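Local coordinates for protein STU0660 (Streptococcus thermophilus, PDB 3ZTH) that probably binds DNA as a large Csn2-type Cas protein in CRISPR-mediated bacterial immunity and carries magnesium ions, at residues A[1-13]-A[54-67]. Residues are numbered along the deposited sequence; the frame is centred on the assembly and turned at random.
Sequences MKFFVQHPYKERI and IFDYEEPTILDEAR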
loop_
_atom_site.group_PDB
_atom_site.type_symbol
_atom_site.label_atom_id
_atom_site.label_comp_id
_atom_site.label_asym_id
_atom_site.label_seq_id
_atom_site.Cartn_x
_atom_site.Cartn_y
_atom_site.Cartn_z
HETATM N N MSE A 1 38.053 -3.405 -24.595
HETATM C CA MSE A 1 37.500 -2.086 -24.998
HETATM C C MSE A 1 37.779 -1.025 -23.945
HETATM O O MSE A 1 38.603 -1.219 -23.053
HETATM C CB MSE A 1 35.999 -2.190 -25.218
HETATM C CG MSE A 1 35.208 -2.442 -23.959
HETATM SE SE MSE A 1 33.320 -2.425 -24.343
HETATM C CE MSE A 1 33.076 -0.514 -24.565
ATOM N N LYS A 2 37.086 0.100 -24.053
ATOM C CA LYS A 2 37.278 1.190 -23.111
ATOM C C LYS A 2 35.977 1.827 -22.643
ATOM O O LYS A 2 35.007 1.903 -23.395
ATOM C CB LYS A 2 38.162 2.274 -23.732
ATOM C CG LYS A 2 39.620 1.891 -23.858
ATOM C CD LYS A 2 40.406 3.002 -24.535
ATOM C CE LYS A 2 41.871 2.634 -24.689
ATOM N NZ LYS A 2 42.520 2.456 -23.366
ATOM N N PHE A 3 35.967 2.252 -21.381
ATOM C CA PHE A 3 34.825 2.938 -20.806
ATOM C C PHE A 3 35.356 4.320 -20.461
ATOM O O PHE A 3 36.405 4.447 -19.823
ATOM C CB PHE A 3 34.337 2.291 -19.496
ATOM C CG PHE A 3 33.567 1.001 -19.670
ATOM C CD1 PHE A 3 33.074 0.611 -20.911
ATOM C CD2 PHE A 3 33.323 0.180 -18.569
ATOM C CE1 PHE A 3 32.349 -0.579 -21.048
ATOM C CE2 PHE A 3 32.604 -1.004 -18.697
ATOM C CZ PHE A 3 32.113 -1.386 -19.941
ATOM N N PHE A 4 34.662 5.358 -20.904
ATOM C CA PHE A 4 35.065 6.711 -20.560
ATOM C C PHE A 4 33.929 7.194 -19.668
ATOM O O PHE A 4 32.896 7.660 -20.141
ATOM C CB PHE A 4 35.234 7.554 -21.823
ATOM C CG PHE A 4 36.540 7.308 -22.526
ATOM C CD1 PHE A 4 37.725 7.843 -22.021
ATOM C CD2 PHE A 4 36.600 6.499 -23.660
ATOM C CE1 PHE A 4 38.951 7.576 -22.633
ATOM C CE2 PHE A 4 37.824 6.226 -24.278
ATOM C CZ PHE A 4 39.001 6.763 -23.764
ATOM N N VAL A 5 34.130 7.031 -18.365
ATOM C CA VAL A 5 33.123 7.372 -17.371
ATOM C C VAL A 5 33.042 8.843 -17.053
ATOM O O VAL A 5 34.049 9.495 -16.760
ATOM C CB VAL A 5 33.369 6.595 -16.055
ATOM C CG1 VAL A 5 32.217 6.825 -15.082
ATOM C CG2 VAL A 5 33.530 5.114 -16.359
ATOM N N GLN A 6 31.820 9.357 -17.084
ATOM C CA GLN A 6 31.584 10.752 -16.803
ATOM C C GLN A 6 31.917 11.140 -15.368
ATOM O O GLN A 6 31.549 10.457 -14.408
ATOM C CB GLN A 6 30.134 11.096 -17.097
ATOM C CG GLN A 6 29.920 12.573 -17.345
ATOM C CD GLN A 6 28.551 12.854 -17.903
ATOM O OE1 GLN A 6 28.060 12.126 -18.778
ATOM N NE2 GLN A 6 27.920 13.921 -17.413
ATOM N N HIS A 7 32.615 12.261 -15.243
ATOM C CA HIS A 7 33.018 12.803 -13.958
ATOM C C HIS A 7 32.318 14.148 -13.813
ATOM O O HIS A 7 32.278 14.933 -14.755
ATOM C CB HIS A 7 34.528 13.014 -13.941
ATOM C CG HIS A 7 35.063 13.446 -12.613
ATOM N ND1 HIS A 7 35.418 12.551 -11.627
ATOM C CD2 HIS A 7 35.300 14.679 -12.105
ATOM C CE1 HIS A 7 35.854 13.213 -10.570
ATOM N NE2 HIS A 7 35.794 14.506 -10.835
ATOM N N PRO A 8 31.776 14.444 -12.627
ATOM C CA PRO A 8 31.082 15.717 -12.411
ATOM C C PRO A 8 31.784 17.007 -12.857
ATOM O O PRO A 8 31.122 17.921 -13.337
ATOM C CB PRO A 8 30.770 15.697 -10.911
ATOM C CG PRO A 8 31.829 14.813 -10.345
ATOM C CD PRO A 8 31.894 13.699 -11.366
ATOM N N TYR A 9 33.100 17.113 -12.717
ATOM C CA TYR A 9 33.740 18.353 -13.150
ATOM C C TYR A 9 35.074 18.251 -13.881
ATOM O O TYR A 9 35.670 19.268 -14.244
ATOM C CB TYR A 9 33.871 19.331 -11.970
ATOM C CG TYR A 9 33.820 18.707 -10.587
ATOM C CD1 TYR A 9 34.874 17.923 -10.103
ATOM C CD2 TYR A 9 32.720 18.922 -9.751
ATOM C CE1 TYR A 9 34.832 17.366 -8.811
ATOM C CE2 TYR A 9 32.665 18.371 -8.462
ATOM C CZ TYR A 9 33.722 17.596 -7.997
ATOM O OH TYR A 9 33.663 17.064 -6.721
ATOM N N LYS A 10 35.541 17.031 -14.116
ATOM C CA LYS A 10 36.799 16.835 -14.815
ATOM C C LYS A 10 36.619 15.946 -16.038
ATOM O O LYS A 10 35.504 15.544 -16.376
ATOM C CB LYS A 10 37.824 16.203 -13.877
ATOM C CG LYS A 10 38.168 17.046 -12.663
ATOM C CD LYS A 10 39.288 16.391 -11.880
ATOM C CE LYS A 10 39.837 17.302 -10.796
ATOM N NZ LYS A 10 41.029 16.674 -10.147
ATOM N N GLU A 11 37.723 15.643 -16.701
ATOM C CA GLU A 11 37.684 14.783 -17.873
ATOM C C GLU A 11 37.116 13.435 -17.465
ATOM O O GLU A 11 37.026 13.120 -16.285
ATOM C CB GLU A 11 39.093 14.593 -18.437
ATOM C CG GLU A 11 40.113 14.180 -17.385
ATOM C CD GLU A 11 41.492 13.952 -17.961
ATOM O OE1 GLU A 11 41.645 13.985 -19.204
ATOM O OE2 GLU A 11 42.429 13.735 -17.167
ATOM N N ARG A 12 36.739 12.632 -18.446
ATOM C CA ARG A 12 36.181 11.331 -18.149
ATOM C C ARG A 12 37.241 10.401 -17.588
ATOM O O ARG A 12 38.429 10.528 -17.899
ATOM C CB ARG A 12 35.545 10.734 -19.411
ATOM C CG ARG A 12 34.190 11.350 -19.719
ATOM C CD ARG A 12 33.721 11.093 -21.137
ATOM N NE ARG A 12 32.403 11.685 -21.364
ATOM C CZ ARG A 12 31.260 11.140 -20.959
ATOM N NH1 ARG A 12 31.275 9.980 -20.314
ATOM N NH2 ARG A 12 30.105 11.759 -21.181
ATOM N N ILE A 13 36.809 9.488 -16.724
ATOM C CA ILE A 13 37.713 8.512 -16.135
ATOM C C ILE A 13 37.858 7.425 -17.188
ATOM O O ILE A 13 36.865 6.813 -17.590
ATOM C CB ILE A 13 37.120 7.904 -14.846
ATOM C CG1 ILE A 13 36.892 9.007 -13.815
ATOM C CG2 ILE A 13 38.062 6.865 -14.272
ATOM C CD1 ILE A 13 35.490 9.037 -13.265
ATOM N N ILE A 54 24.876 16.992 -9.393
ATOM C CA ILE A 54 26.263 17.167 -9.816
ATOM C C ILE A 54 26.499 17.082 -11.326
ATOM O O ILE A 54 27.564 17.460 -11.815
ATOM C CB ILE A 54 27.182 16.129 -9.128
ATOM C CG1 ILE A 54 26.767 14.712 -9.542
ATOM C CG2 ILE A 54 27.118 16.305 -7.627
ATOM C CD1 ILE A 54 27.694 13.614 -9.047
ATOM N N PHE A 55 25.529 16.574 -12.069
ATOM C CA PHE A 55 25.703 16.483 -13.506
ATOM C C PHE A 55 24.801 17.504 -14.191
ATOM O O PHE A 55 24.469 17.365 -15.367
ATOM C CB PHE A 55 25.357 15.077 -13.981
ATOM C CG PHE A 55 26.177 14.003 -13.337
ATOM C CD1 PHE A 55 27.546 13.925 -13.565
ATOM C CD2 PHE A 55 25.582 13.071 -12.490
ATOM C CE1 PHE A 55 28.313 12.932 -12.959
ATOM C CE2 PHE A 55 26.342 12.076 -11.879
ATOM C CZ PHE A 55 27.708 12.007 -12.115
ATOM N N ASP A 56 24.407 18.533 -13.451
ATOM C CA ASP A 56 23.518 19.554 -13.992
ATOM C C ASP A 56 22.178 18.961 -14.423
ATOM O O ASP A 56 21.661 19.285 -15.493
ATOM C CB ASP A 56 24.172 20.264 -15.175
ATOM C CG ASP A 56 24.795 21.578 -14.778
ATOM O OD1 ASP A 56 25.551 21.603 -13.776
ATOM O OD2 ASP A 56 24.524 22.584 -15.472
ATOM N N TYR A 57 21.640 18.082 -13.577
ATOM C CA TYR A 57 20.350 17.436 -13.807
ATOM C C TYR A 57 20.251 16.709 -15.139
ATOM O O TYR A 57 19.160 16.523 -15.680
ATOM C CB TYR A 57 19.246 18.479 -13.673
ATOM C CG TYR A 57 19.347 19.199 -12.351
ATOM C CD1 TYR A 57 18.885 18.602 -11.177
ATOM C CD2 TYR A 57 20.000 20.431 -12.253
ATOM C CE1 TYR A 57 19.077 19.207 -9.937
ATOM C CE2 TYR A 57 20.199 21.042 -11.022
ATOM C CZ TYR A 57 19.735 20.423 -9.868
ATOM O OH TYR A 57 19.942 21.009 -8.645
ATOM N N GLU A 58 21.407 16.304 -15.655
ATOM C CA GLU A 58 21.497 15.565 -16.906
ATOM C C GLU A 58 21.987 14.173 -16.514
ATOM O O GLU A 58 22.849 14.046 -15.644
ATOM C CB GLU A 58 22.508 16.231 -17.839
ATOM C CG GLU A 58 22.022 16.354 -19.271
ATOM C CD GLU A 58 20.837 17.294 -19.387
ATOM O OE1 GLU A 58 21.027 18.510 -19.161
ATOM O OE2 GLU A 58 19.718 16.817 -19.693
ATOM N N GLU A 59 21.445 13.133 -17.136
ATOM C CA GLU A 59 21.863 11.777 -16.798
ATOM C C GLU A 59 23.312 11.533 -17.200
ATOM O O GLU A 59 23.734 11.936 -18.278
ATOM C CB GLU A 59 20.965 10.753 -17.485
ATOM C CG GLU A 59 19.491 11.091 -17.412
ATOM C CD GLU A 59 18.605 9.909 -17.742
ATOM O OE1 GLU A 59 18.952 9.134 -18.660
ATOM O OE2 GLU A 59 17.551 9.763 -17.085
ATOM N N PRO A 60 24.098 10.874 -16.326
ATOM C CA PRO A 60 25.511 10.578 -16.602
ATOM C C PRO A 60 25.695 9.554 -17.730
ATOM O O PRO A 60 24.880 8.647 -17.906
ATOM C CB PRO A 60 26.022 10.072 -15.256
ATOM C CG PRO A 60 24.815 9.392 -14.687
ATOM C CD PRO A 60 23.716 10.387 -14.988
ATOM N N THR A 61 26.783 9.691 -18.475
ATOM C CA THR A 61 27.049 8.809 -19.597
ATOM C C THR A 61 28.390 8.078 -19.544
ATOM O O THR A 61 29.311 8.494 -18.836
ATOM C CB THR A 61 26.953 9.635 -20.905
ATOM O OG1 THR A 61 25.681 9.399 -21.518
ATOM C CG2 THR A 61 28.065 9.300 -21.864
ATOM N N ILE A 62 28.482 6.977 -20.287
ATOM C CA ILE A 62 29.718 6.195 -20.387
ATOM C C ILE A 62 29.992 5.977 -21.875
ATOM O O ILE A 62 29.184 5.359 -22.576
ATOM C CB ILE A 62 29.600 4.811 -19.703
ATOM C CG1 ILE A 62 29.350 4.982 -18.204
ATOM C CG2 ILE A 62 30.868 4.008 -19.946
ATOM C CD1 ILE A 62 29.480 3.696 -17.405
ATOM N N LEU A 63 31.127 6.482 -22.356
ATOM C CA LEU A 63 31.480 6.363 -23.771
ATOM C C LEU A 63 32.522 5.293 -24.046
ATOM O O LEU A 63 33.297 4.930 -23.159
ATOM C CB LEU A 63 32.006 7.701 -24.294
ATOM C CG LEU A 63 31.147 8.922 -23.951
ATOM C CD1 LEU A 63 31.849 10.188 -24.426
ATOM C CD2 LEU A 63 29.763 8.780 -24.584
ATOM N N ASP A 64 32.543 4.795 -25.280
ATOM C CA ASP A 64 33.529 3.790 -25.673
ATOM C C ASP A 64 34.697 4.489 -26.371
ATOM O O ASP A 64 34.781 5.713 -26.373
ATOM C CB ASP A 64 32.909 2.755 -26.612
ATOM C CG ASP A 64 32.309 3.386 -27.855
ATOM O OD1 ASP A 64 33.017 4.162 -28.534
ATOM O OD2 ASP A 64 31.128 3.101 -28.156
ATOM N N GLU A 65 35.593 3.705 -26.959
ATOM C CA GLU A 65 36.762 4.243 -27.645
ATOM C C GLU A 65 36.372 5.273 -28.692
ATOM O O GLU A 65 36.946 6.360 -28.752
ATOM C CB GLU A 65 37.544 3.124 -28.331
ATOM C CG GLU A 65 37.785 1.887 -27.471
ATOM C CD GLU A 65 36.644 0.867 -27.544
ATOM O OE1 GLU A 65 35.529 1.157 -27.052
ATOM O OE2 GLU A 65 36.871 -0.233 -28.103
ATOM N N ALA A 66 35.398 4.922 -29.520
ATOM C CA ALA A 66 34.942 5.813 -30.579
ATOM C C ALA A 66 34.209 7.024 -30.020
ATOM O O ALA A 66 33.788 7.905 -30.768
ATOM C CB ALA A 66 34.035 5.053 -31.540
ATOM N N ARG A 67 34.067 7.065 -28.702
ATOM C CA ARG A 67 33.373 8.157 -28.041
ATOM C C ARG A 67 31.866 8.045 -28.211
ATOM O O ARG A 67 31.141 9.032 -28.122
ATOM C CB ARG A 67 33.865 9.506 -28.566
ATOM C CG ARG A 67 34.892 10.156 -27.656
ATOM C CD ARG A 67 36.086 9.257 -27.399
ATOM N NE ARG A 67 36.939 9.794 -26.345
ATOM C CZ ARG A 67 38.175 9.378 -26.099
ATOM N NH1 ARG A 67 38.717 8.413 -26.832
ATOM N NH2 ARG A 67 38.874 9.933 -25.121
#
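F4 and L63 form a hydrogen-bonded antiparallel pair, with F4 N to L63 O at 2.7 Å and L63 N to F4 O at 3.1 Å; V5 and I62 follow as a non-hydrogen-bonded pair. Past the strands, Q6 N continues the pairing to T61 O, while the Q6 side chain, extended beyond CG, reaches the same residue: with CG anti to the backbone N (chi1 -158°), Q6 OE1 accepts a hydrogen bond from T61 N at 2.8 Å, the donor standing above the amide plane. R12 also reaches this junction. Its NH1 bonds to T61 O at 2.9 Å and also to F4 O, which it approaches from the opposite face to L63 N, so each of these two carbonyls accepts two bonds. CD1 of L63 covers one face of the guanidinium and CG of Q6 the other. The strand 62-63 forms one margin of a small three-stranded antiparallel sheet, with 2-5 in the middle and 13-16 beyond it, in a Csn2 protein of the P-loop NTPase clan. I62 and V5 share the sheet face turned to helix 28-43, where V5 packs on I37. On the other face, the R67 guanidinium stacks on the F4 ring as a cation-pi pair, R67 CZ 3.8 Å from the F4 ring centroid and the planes 28° apart. Beyond Q6, P8 CB meets I54 CB and P8 CD meets F55 CE1.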